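Local coordinates for protein VIN1 (Oscarella pearsei, PDB 6BFI) that binds actin filaments as a sponge homologue of vinculin and may play a role in cell-cell adhesion, at residues Q742-A752 / A816-I827; N755-I766 / T806-A817. All coordinates share one frame; numbering follows the deposited sequence.

Contact 1 (Q742-A752 / A816-I827)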
loop_
_atom_site.group_PDB
_atom_site.type_symbol
_atom_site.label_atom_id
_atom_site.label_comp_id
_atom_site.label_asym_id
_atom_site.label_seq_id
_atom_site.Cartn_x
_atom_site.Cartn_y
_atom_site.Cartn_z
ATOM N N GLN A 742 0.342 -18.230 -10.377
ATOM C CA GLN A 742 0.577 -18.514 -11.790
ATOM C C GLN A 742 0.104 -17.367 -12.673
ATOM O O GLN A 742 0.691 -17.116 -13.732
ATOM C CB GLN A 742 -0.123 -19.810 -12.197
ATOM C CG GLN A 742 0.379 -21.050 -11.479
ATOM C CD GLN A 742 -0.369 -22.301 -11.897
ATOM O OE1 GLN A 742 -1.088 -22.302 -12.898
ATOM N NE2 GLN A 742 -0.208 -23.373 -11.130
ATOM N N ILE A 743 -0.956 -16.668 -12.263
ATOM C CA ILE A 743 -1.420 -15.512 -13.022
ATOM C C ILE A 743 -0.446 -14.349 -12.873
ATOM O O ILE A 743 -0.119 -13.665 -13.851
ATOM C CB ILE A 743 -2.842 -15.126 -12.578
ATOM C CG1 ILE A 743 -3.839 -16.182 -13.056
ATOM C CG2 ILE A 743 -3.217 -13.744 -13.094
ATOM C CD1 ILE A 743 -5.018 -16.364 -12.138
ATOM N N ALA A 744 0.040 -14.110 -11.652
ATOM C CA ALA A 744 0.985 -13.021 -11.435
ATOM C C ALA A 744 2.302 -13.264 -12.159
ATOM O O ALA A 744 2.948 -12.310 -12.605
ATOM C CB ALA A 744 1.230 -12.828 -9.938
ATOM N N ASN A 745 2.712 -14.527 -12.293
ATOM C CA ASN A 745 4.002 -14.817 -12.913
ATOM C C ASN A 745 3.995 -14.482 -14.400
ATOM O O ASN A 745 4.970 -13.926 -14.920
ATOM C CB ASN A 745 4.367 -16.284 -12.692
ATOM C CG ASN A 745 5.812 -16.584 -13.044
ATOM O OD1 ASN A 745 6.128 -16.928 -14.182
ATOM N ND2 ASN A 745 6.697 -16.454 -12.062
ATOM N N ALA A 746 2.910 -14.806 -15.098
ATOM C CA ALA A 746 2.809 -14.567 -16.532
ATOM C C ALA A 746 2.350 -13.153 -16.870
ATOM O O ALA A 746 2.066 -12.870 -18.040
ATOM C CB ALA A 746 1.860 -15.586 -17.169
ATOM N N CYS A 747 2.270 -12.268 -15.881
ATOM C CA CYS A 747 1.864 -10.888 -16.102
ATOM C C CYS A 747 3.081 -10.029 -16.415
ATOM O O CYS A 747 4.119 -10.135 -15.756
ATOM C CB CYS A 747 1.138 -10.339 -14.874
ATOM S SG CYS A 747 0.603 -8.619 -15.018
ATOM N N MET A 748 2.949 -9.181 -17.436
ATOM C CA MET A 748 4.033 -8.315 -17.880
ATOM C C MET A 748 3.861 -6.876 -17.410
ATOM O O MET A 748 4.560 -5.985 -17.903
ATOM C CB MET A 748 4.151 -8.363 -19.403
ATOM C CG MET A 748 3.819 -9.718 -20.003
ATOM S SD MET A 748 4.317 -9.860 -21.730
ATOM C CE MET A 748 6.085 -10.080 -21.548
ATOM N N ASP A 749 2.948 -6.631 -16.477
ATOM C CA ASP A 749 2.701 -5.303 -15.921
ATOM C C ASP A 749 3.094 -5.357 -14.448
ATOM O O ASP A 749 2.339 -5.868 -13.616
ATOM C CB ASP A 749 1.242 -4.900 -16.107
ATOM C CG ASP A 749 1.010 -3.418 -15.889
ATOM O OD1 ASP A 749 1.858 -2.766 -15.242
ATOM O OD2 ASP A 749 -0.023 -2.904 -16.365
ATOM N N LYS A 750 4.276 -4.822 -14.129
ATOM C CA LYS A 750 4.808 -4.955 -12.775
ATOM C C LYS A 750 3.938 -4.238 -11.752
ATOM O O LYS A 750 3.947 -4.597 -10.569
ATOM C CB LYS A 750 6.245 -4.435 -12.717
ATOM C CG LYS A 750 7.241 -5.277 -13.494
ATOM C CD LYS A 750 8.651 -4.713 -13.387
ATOM C CE LYS A 750 9.646 -5.539 -14.188
ATOM N NZ LYS A 750 11.017 -4.959 -14.167
ATOM N N ARG A 751 3.187 -3.222 -12.179
ATOM C CA ARG A 751 2.264 -2.548 -11.270
ATOM C C ARG A 751 1.157 -3.495 -10.817
ATOM O O ARG A 751 0.943 -3.688 -9.613
ATOM C CB ARG A 751 1.686 -1.303 -11.947
ATOM C CG ARG A 751 2.411 -0.014 -11.584
ATOM C CD ARG A 751 2.664 0.866 -12.800
ATOM N NE ARG A 751 1.434 1.241 -13.494
ATOM C CZ ARG A 751 1.400 1.908 -14.643
ATOM N NH1 ARG A 751 2.532 2.273 -15.231
ATOM N NH2 ARG A 751 0.238 2.210 -15.209
ATOM N N ALA A 752 0.453 -4.108 -11.770
ATOM C CA ALA A 752 -0.602 -5.055 -11.423
ATOM C C ALA A 752 -0.024 -6.329 -10.818
ATOM O O ALA A 752 -0.627 -6.925 -9.918
ATOM C CB ALA A 752 -1.440 -5.377 -12.659
ATOM N N ALA A 816 -7.280 -7.698 -13.146
ATOM C CA ALA A 816 -6.394 -6.640 -13.620
ATOM C C ALA A 816 -5.085 -7.209 -14.152
ATOM O O ALA A 816 -4.513 -6.674 -15.110
ATOM C CB ALA A 816 -6.126 -5.636 -12.499
ATOM N N ALA A 817 -4.594 -8.293 -13.550
ATOM C CA ALA A 817 -3.348 -8.894 -14.006
ATOM C C ALA A 817 -3.513 -9.638 -15.324
ATOM O O ALA A 817 -2.526 -9.818 -16.046
ATOM C CB ALA A 817 -2.797 -9.840 -12.939
ATOM N N CYS A 818 -4.731 -10.071 -15.656
ATOM C CA CYS A 818 -4.982 -10.785 -16.902
ATOM C C CYS A 818 -5.125 -9.857 -18.107
ATOM O O CYS A 818 -5.620 -10.299 -19.152
ATOM C CB CYS A 818 -6.234 -11.657 -16.768
ATOM S SG CYS A 818 -6.051 -13.075 -15.656
ATOM N N ILE A 819 -4.707 -8.600 -17.999
ATOM C CA ILE A 819 -4.843 -7.658 -19.107
ATOM C C ILE A 819 -3.639 -7.713 -20.041
ATOM O O ILE A 819 -3.795 -7.675 -21.264
ATOM C CB ILE A 819 -5.069 -6.235 -18.560
ATOM C CG1 ILE A 819 -6.360 -6.183 -17.740
ATOM C CG2 ILE A 819 -5.121 -5.225 -19.696
ATOM C CD1 ILE A 819 -6.542 -4.894 -16.967
ATOM N N ARG A 820 -2.429 -7.803 -19.492
ATOM C CA ARG A 820 -1.197 -7.867 -20.278
ATOM C C ARG A 820 -0.481 -9.171 -19.941
ATOM O O ARG A 820 0.508 -9.184 -19.203
ATOM C CB ARG A 820 -0.304 -6.648 -20.014
ATOM C CG ARG A 820 -0.827 -5.351 -20.608
ATOM C CD ARG A 820 0.203 -4.240 -20.478
ATOM N NE ARG A 820 -0.253 -2.995 -21.090
ATOM C CZ ARG A 820 -0.084 -2.688 -22.372
ATOM N NH1 ARG A 820 0.529 -3.537 -23.186
ATOM N NH2 ARG A 820 -0.531 -1.530 -22.841
ATOM N N LEU A 821 -0.984 -10.271 -20.490
ATOM C CA LEU A 821 -0.382 -11.583 -20.312
ATOM C C LEU A 821 0.526 -11.912 -21.488
ATOM O O LEU A 821 0.351 -11.399 -22.598
ATOM C CB LEU A 821 -1.454 -12.665 -20.173
ATOM C CG LEU A 821 -2.307 -12.648 -18.906
ATOM C CD1 LEU A 821 -3.336 -13.768 -18.946
ATOM C CD2 LEU A 821 -1.429 -12.765 -17.670
ATOM N N ARG A 822 1.502 -12.774 -21.233
ATOM C CA ARG A 822 2.355 -13.264 -22.301
ATOM C C ARG A 822 1.528 -14.087 -23.286
ATOM O O ARG A 822 0.636 -14.835 -22.876
ATOM C CB ARG A 822 3.492 -14.108 -21.728
ATOM C CG ARG A 822 4.409 -13.335 -20.792
ATOM C CD ARG A 822 4.843 -14.177 -19.604
ATOM N NE ARG A 822 5.666 -15.316 -19.999
ATOM C CZ ARG A 822 6.165 -16.205 -19.146
ATOM N NH1 ARG A 822 5.923 -16.089 -17.847
ATOM N NH2 ARG A 822 6.905 -17.212 -19.590
ATOM N N PRO A 823 1.793 -13.966 -24.590
ATOM C CA PRO A 823 0.941 -14.644 -25.581
ATOM C C PRO A 823 1.064 -16.159 -25.578
ATOM O O PRO A 823 0.225 -16.826 -26.200
ATOM C CB PRO A 823 1.423 -14.055 -26.912
ATOM C CG PRO A 823 2.846 -13.681 -26.652
ATOM C CD PRO A 823 2.892 -13.216 -25.223
ATOM N N ASP A 824 2.062 -16.723 -24.899
ATOM C CA ASP A 824 2.314 -18.159 -24.933
ATOM C C ASP A 824 1.883 -18.898 -23.676
ATOM O O ASP A 824 1.578 -20.089 -23.756
ATOM C CB ASP A 824 3.804 -18.430 -25.172
ATOM C CG ASP A 824 4.680 -17.898 -24.052
ATOM O OD1 ASP A 824 4.298 -16.884 -23.427
ATOM O OD2 ASP A 824 5.747 -18.494 -23.793
ATOM N N SER A 825 1.857 -18.229 -22.524
ATOM C CA SER A 825 1.547 -18.907 -21.275
ATOM C C SER A 825 0.129 -19.473 -21.312
ATOM O O SER A 825 -0.759 -18.900 -21.953
ATOM C CB SER A 825 1.702 -17.948 -20.095
ATOM O OG SER A 825 3.064 -17.631 -19.868
ATOM N N PRO A 826 -0.111 -20.605 -20.643
ATOM C CA PRO A 826 -1.473 -21.162 -20.627
ATOM C C PRO A 826 -2.485 -20.233 -19.981
ATOM O O PRO A 826 -3.687 -20.335 -20.271
ATOM C CB PRO A 826 -1.311 -22.467 -19.834
ATOM C CG PRO A 826 -0.073 -22.268 -19.019
ATOM C CD PRO A 826 0.832 -21.418 -19.860
ATOM N N ILE A 827 -2.022 -19.320 -19.125
ATOM C CA ILE A 827 -2.869 -18.415 -18.353
ATOM C C ILE A 827 -3.607 -17.522 -19.340
ATOM O O ILE A 827 -4.686 -16.993 -19.054
ATOM C CB ILE A 827 -2.045 -17.580 -17.348
ATOM C CG1 ILE A 827 -1.298 -18.477 -16.363
ATOM C CG2 ILE A 827 -2.947 -16.639 -16.569
ATOM C CD1 ILE A 827 0.126 -18.788 -16.756
#

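Contact 2 (N755-I766 / T806-A817)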
loop_
_atom_site.group_PDB
_atom_site.type_symbol
_atom_site.label_atom_id
_atom_site.label_comp_id
_atom_site.label_asym_id
_atom_site.label_seq_id
_atom_site.Cartn_x
_atom_site.Cartn_y
_atom_site.Cartn_z
ATOM N N ASN A 755 0.543 -5.534 -7.381
ATOM C CA ASN A 755 -0.765 -5.401 -6.745
ATOM C C ASN A 755 -1.323 -6.757 -6.331
ATOM O O ASN A 755 -1.909 -6.892 -5.249
ATOM C CB ASN A 755 -1.733 -4.688 -7.689
ATOM C CG ASN A 755 -3.096 -4.460 -7.064
ATOM O OD1 ASN A 755 -3.212 -4.275 -5.853
ATOM N ND2 ASN A 755 -4.137 -4.473 -7.889
ATOM N N LEU A 756 -1.143 -7.779 -7.172
ATOM C CA LEU A 756 -1.661 -9.104 -6.847
ATOM C C LEU A 756 -0.785 -9.820 -5.824
ATOM O O LEU A 756 -1.302 -10.517 -4.938
ATOM C CB LEU A 756 -1.789 -9.941 -8.121
ATOM C CG LEU A 756 -2.308 -11.371 -7.967
ATOM C CD1 LEU A 756 -3.698 -11.385 -7.341
ATOM C CD2 LEU A 756 -2.313 -12.084 -9.311
ATOM N N LEU A 757 0.539 -9.660 -5.923
ATOM C CA LEU A 757 1.427 -10.359 -4.998
ATOM C C LEU A 757 1.304 -9.813 -3.580
ATOM O O LEU A 757 1.389 -10.576 -2.608
ATOM C CB LEU A 757 2.871 -10.275 -5.486
ATOM C CG LEU A 757 3.184 -11.172 -6.684
ATOM C CD1 LEU A 757 4.681 -11.253 -6.924
ATOM C CD2 LEU A 757 2.595 -12.558 -6.480
ATOM N N GLN A 758 1.104 -8.498 -3.438
ATOM C CA GLN A 758 0.897 -7.920 -2.112
ATOM C C GLN A 758 -0.286 -8.569 -1.407
ATOM O O GLN A 758 -0.263 -8.765 -0.186
ATOM C CB GLN A 758 0.681 -6.411 -2.222
ATOM C CG GLN A 758 1.925 -5.618 -2.577
ATOM C CD GLN A 758 1.657 -4.127 -2.646
ATOM O OE1 GLN A 758 0.520 -3.681 -2.484
ATOM N NE2 GLN A 758 2.705 -3.347 -2.885
ATOM N N LEU A 759 -1.332 -8.911 -2.162
ATOM C CA LEU A 759 -2.492 -9.572 -1.575
ATOM C C LEU A 759 -2.227 -11.052 -1.333
ATOM O O LEU A 759 -2.668 -11.603 -0.316
ATOM C CB LEU A 759 -3.712 -9.385 -2.477
ATOM C CG LEU A 759 -4.098 -7.935 -2.775
ATOM C CD1 LEU A 759 -5.203 -7.883 -3.815
ATOM C CD2 LEU A 759 -4.519 -7.219 -1.502
ATOM N N LEU A 760 -1.506 -11.711 -2.244
ATOM C CA LEU A 760 -1.234 -13.134 -2.067
ATOM C C LEU A 760 -0.282 -13.423 -0.912
ATOM O O LEU A 760 -0.321 -14.529 -0.361
ATOM C CB LEU A 760 -0.652 -13.731 -3.351
ATOM C CG LEU A 760 -1.579 -13.949 -4.545
ATOM C CD1 LEU A 760 -0.953 -14.957 -5.497
ATOM C CD2 LEU A 760 -2.960 -14.411 -4.102
ATOM N N ASP A 761 0.566 -12.466 -0.526
ATOM C CA ASP A 761 1.623 -12.767 0.435
ATOM C C ASP A 761 1.110 -12.944 1.859
ATOM O O ASP A 761 1.801 -13.566 2.672
ATOM C CB ASP A 761 2.695 -11.676 0.403
ATOM C CG ASP A 761 3.645 -11.831 -0.772
ATOM O OD1 ASP A 761 3.858 -12.981 -1.213
ATOM O OD2 ASP A 761 4.177 -10.808 -1.253
ATOM N N ARG A 762 -0.071 -12.424 2.189
ATOM C CA ARG A 762 -0.593 -12.548 3.544
ATOM C C ARG A 762 -1.642 -13.646 3.690
ATOM O O ARG A 762 -2.104 -13.893 4.808
ATOM C CB ARG A 762 -1.164 -11.204 4.019
ATOM C CG ARG A 762 -2.305 -10.638 3.189
ATOM C CD ARG A 762 -2.716 -9.268 3.726
ATOM N NE ARG A 762 -3.968 -8.780 3.153
ATOM C CZ ARG A 762 -4.047 -7.882 2.174
ATOM N NH1 ARG A 762 -2.942 -7.363 1.651
ATOM N NH2 ARG A 762 -5.233 -7.499 1.721
ATOM N N ILE A 763 -2.010 -14.326 2.599
ATOM C CA ILE A 763 -3.020 -15.386 2.687
ATOM C C ILE A 763 -2.578 -16.553 3.568
ATOM O O ILE A 763 -3.378 -16.997 4.409
ATOM C CB ILE A 763 -3.432 -15.838 1.276
ATOM C CG1 ILE A 763 -4.159 -14.707 0.544
ATOM C CG2 ILE A 763 -4.318 -17.074 1.346
ATOM C CD1 ILE A 763 -4.703 -15.105 -0.806
ATOM N N PRO A 764 -1.358 -17.099 3.438
ATOM C CA PRO A 764 -1.026 -18.298 4.232
ATOM C C PRO A 764 -1.141 -18.094 5.734
ATOM O O PRO A 764 -1.687 -18.961 6.431
ATOM C CB PRO A 764 0.419 -18.609 3.808
ATOM C CG PRO A 764 0.942 -17.331 3.258
ATOM C CD PRO A 764 -0.226 -16.701 2.581
ATOM N N THR A 765 -0.648 -16.968 6.257
ATOM C CA THR A 765 -0.784 -16.707 7.686
ATOM C C THR A 765 -2.247 -16.553 8.080
ATOM O O THR A 765 -2.650 -16.977 9.170
ATOM C CB THR A 765 0.010 -15.462 8.079
ATOM O OG1 THR A 765 -0.240 -14.413 7.137
ATOM C CG2 THR A 765 1.495 -15.773 8.110
ATOM N N ILE A 766 -3.058 -15.952 7.206
ATOM C CA ILE A 766 -4.491 -15.854 7.472
ATOM C C ILE A 766 -5.103 -17.239 7.617
ATOM O O ILE A 766 -5.905 -17.482 8.524
ATOM C CB ILE A 766 -5.203 -15.051 6.367
ATOM C CG1 ILE A 766 -4.736 -13.600 6.343
ATOM C CG2 ILE A 766 -6.697 -15.082 6.590
ATOM C CD1 ILE A 766 -5.244 -12.841 5.130
ATOM N N THR A 806 -9.582 -10.229 1.541
ATOM C CA THR A 806 -8.383 -10.524 0.763
ATOM C C THR A 806 -8.719 -11.298 -0.507
ATOM O O THR A 806 -8.207 -10.978 -1.586
ATOM C CB THR A 806 -7.387 -11.300 1.624
ATOM O OG1 THR A 806 -7.041 -10.514 2.770
ATOM C CG2 THR A 806 -6.128 -11.612 0.834
ATOM N N VAL A 807 -9.585 -12.311 -0.406
ATOM C CA VAL A 807 -9.931 -13.115 -1.577
ATOM C C VAL A 807 -10.642 -12.264 -2.624
ATOM O O VAL A 807 -10.382 -12.389 -3.828
ATOM C CB VAL A 807 -10.784 -14.329 -1.162
ATOM C CG1 VAL A 807 -11.312 -15.059 -2.391
ATOM C CG2 VAL A 807 -9.971 -15.276 -0.291
ATOM N N LYS A 808 -11.550 -11.390 -2.187
ATOM C CA LYS A 808 -12.255 -10.514 -3.119
ATOM C C LYS A 808 -11.282 -9.595 -3.856
ATOM O O LYS A 808 -11.286 -9.515 -5.099
ATOM C CB LYS A 808 -13.305 -9.715 -2.346
ATOM C CG LYS A 808 -13.904 -8.533 -3.069
ATOM C CD LYS A 808 -14.955 -7.881 -2.186
ATOM C CE LYS A 808 -15.482 -6.596 -2.792
ATOM N NZ LYS A 808 -16.558 -5.998 -1.954
ATOM N N ASP A 809 -10.420 -8.906 -3.102
ATOM C CA ASP A 809 -9.408 -8.069 -3.737
ATOM C C ASP A 809 -8.485 -8.885 -4.634
ATOM O O ASP A 809 -7.920 -8.347 -5.592
ATOM C CB ASP A 809 -8.604 -7.319 -2.675
ATOM C CG ASP A 809 -9.429 -6.266 -1.957
ATOM O OD1 ASP A 809 -10.275 -5.623 -2.614
ATOM O OD2 ASP A 809 -9.235 -6.085 -0.736
ATOM N N VAL A 810 -8.328 -10.181 -4.351
ATOM C CA VAL A 810 -7.543 -11.043 -5.229
ATOM C C VAL A 810 -8.300 -11.324 -6.523
ATOM O O VAL A 810 -7.686 -11.461 -7.589
ATOM C CB VAL A 810 -7.152 -12.341 -4.495
ATOM C CG1 VAL A 810 -6.726 -13.422 -5.480
ATOM C CG2 VAL A 810 -6.024 -12.071 -3.514
ATOM N N ILE A 811 -9.632 -11.415 -6.462
ATOM C CA ILE A 811 -10.419 -11.515 -7.690
ATOM C C ILE A 811 -10.151 -10.306 -8.574
ATOM O O ILE A 811 -9.742 -10.434 -9.736
ATOM C CB ILE A 811 -11.920 -11.635 -7.374
ATOM C CG1 ILE A 811 -12.207 -12.824 -6.465
ATOM C CG2 ILE A 811 -12.725 -11.753 -8.663
ATOM C CD1 ILE A 811 -13.643 -12.853 -6.009
ATOM N N ARG A 812 -10.366 -9.106 -8.024
ATOM C CA ARG A 812 -10.204 -7.906 -8.842
ATOM C C ARG A 812 -8.766 -7.751 -9.334
ATOM O O ARG A 812 -8.534 -7.430 -10.508
ATOM C CB ARG A 812 -10.648 -6.673 -8.059
ATOM C CG ARG A 812 -12.119 -6.698 -7.680
ATOM C CD ARG A 812 -12.532 -5.431 -6.955
ATOM N NE ARG A 812 -13.916 -5.500 -6.499
ATOM C CZ ARG A 812 -14.535 -4.529 -5.838
ATOM N NH1 ARG A 812 -13.893 -3.404 -5.554
ATOM N NH2 ARG A 812 -15.798 -4.681 -5.465
ATOM N N ALA A 813 -7.787 -7.986 -8.456
ATOM C CA ALA A 813 -6.390 -7.842 -8.852
ATOM C C ALA A 813 -5.985 -8.880 -9.890
ATOM O O ALA A 813 -5.106 -8.617 -10.718
ATOM C CB ALA A 813 -5.481 -7.934 -7.627
ATOM N N SER A 814 -6.605 -10.061 -9.859
ATOM C CA SER A 814 -6.317 -11.074 -10.870
ATOM C C SER A 814 -6.908 -10.682 -12.216
ATOM O O SER A 814 -6.259 -10.840 -13.260
ATOM C CB SER A 814 -6.853 -12.432 -10.420
ATOM O OG SER A 814 -6.305 -12.812 -9.170
ATOM N N GLU A 815 -8.143 -10.170 -12.211
ATOM C CA GLU A 815 -8.723 -9.647 -13.443
ATOM C C GLU A 815 -7.860 -8.529 -14.017
ATOM O O GLU A 815 -7.706 -8.417 -15.238
ATOM C CB GLU A 815 -10.149 -9.158 -13.187
ATOM C CG GLU A 815 -10.940 -8.815 -14.445
ATOM C CD GLU A 815 -10.731 -7.385 -14.907
ATOM O OE1 GLU A 815 -10.170 -6.582 -14.131
ATOM O OE2 GLU A 815 -11.129 -7.064 -16.048
ATOM N N ALA A 816 -7.280 -7.698 -13.146
ATOM C CA ALA A 816 -6.394 -6.640 -13.620
ATOM C C ALA A 816 -5.085 -7.209 -14.152
ATOM O O ALA A 816 -4.513 -6.674 -15.110
ATOM C CB ALA A 816 -6.126 -5.636 -12.499
ATOM N N ALA A 817 -4.594 -8.293 -13.550
ATOM C CA ALA A 817 -3.348 -8.894 -14.006
ATOM C C ALA A 817 -3.513 -9.638 -15.324
ATOM O O ALA A 817 -2.526 -9.818 -16.046
ATOM C CB ALA A 817 -2.797 -9.840 -12.939
HETATM O O HOH W 1 -3.386 -6.614 -10.392
#

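Contact 1 (Q742-A752 / A816-I827)
Two backbone hydrogen bonds tie Ala746 and Met748 to the chain that leaves helix 786-817. Arg822 N donates to Ala746 O over 3.2 Å, and Met748 N donates to Arg820 O over 3.0 Å, the latter almost straight, with 169° at the hydrogen. They flank Cys747 and Leu821, whose backbones form a single beta bridge in a mostly helical protein. Leu821 CA also points a C-H at Ala746 O, 3.6 Å away.

Ile743, Ala746, Ala817, Cys818 and Ile827 make the apolar part. With chi1 at -71°, Ile743 turns CG2 away from the backbone N and against Ala817 CB and Cys818 SG, while its CG1 meets Ile827 CG2 at 3.7 Å. Ile827 CD1 reaches Ala746 CB at the same distance.

Arg822 bends at chi2 and chi3 and folds back over Ala746. Its CG lies 3.6 Å from Met748 SD, the two side chains crossing at about a right angle, and Ser825 OG sits 3.4 Å above the centre of the guanidinium plane. Within the turn, Cys747 SG accepts a bond from Asp749 N. Asp749 takes the N-cap position of helix 750-760, its OD1 receiving a weak bond from Arg751 N as well as one from Asn551.

The bridge thus joins the 746-749 connection between helices 718-745 and 750-760 to the C-terminal exit of helix 786-817; Arg820 NH2 hydrogen-bonds to Asn616 O.

Contact 2 (N755-I766 / T806-A817)
Leu756 and Val810 interlock as knobs into holes where helices 750-760 and 786-817 run antiparallel in a helical bundle, their local axes 9.1 Å apart at 155°. Leu756 sits among Val810, Ala813, Ser814 and Ala817; with CG opposite the backbone N (chi1 179°), CD1 reaches Ser814 OG at 3.5 Å and Ala813 CB at 3.9 Å. In return Val810 fills the space bounded by Leu756, Leu759, Leu760 and Ile763, its CG2 3.7 Å from Leu759 CB. Leu759 pushes CD1 over the backbone of Asp809 and onto Ala813 CB.

Beyond the type I turn from Leu760 to Ile763, Thr806 meets the start of the next helix. Its CG2 packs 3.7 Å from Ile763 CG1 and touches Leu759 O, while OG1 hydrogen-bonds to Asn802 O and lies 3.5 Å from Arg762 NE, with Ile766 CD1 also near. A glycine at Thr806 would probably open a gap beside Ile763 and leave Asn802 O without its hydroxyl partner.

Outside this layer, Ala740 and Ala744 of helix 718-745 back Leu760 and Leu756, and Val807 and Ile811 pack against helix 690-710. At the Asn755 end a water donates to Ala813 O at 2.7 Å and weakly accepts from Asn755 ND2.

Both contacts join helix 786-817 to the chain running through helix 750-760, and contact 2 is nested within the loop that contact 1 closes. Contact 2 is the buried one, its centre about 12 Å from the centre of the chain, and rests on interlocking aliphatic side chains with no direct hydrogen bond between its segments. Contact 1, its centre about 21 Å from that of the chain, is partly buried; there the helices have given way to turns, so backbone groups can pair across the gap, and Arg822 and Met748 pack on each other at the more exposed side. The two share Ala816 and Ala817 and touch where Ala744 CB packs against Leu757 CD2 at 3.7 Å.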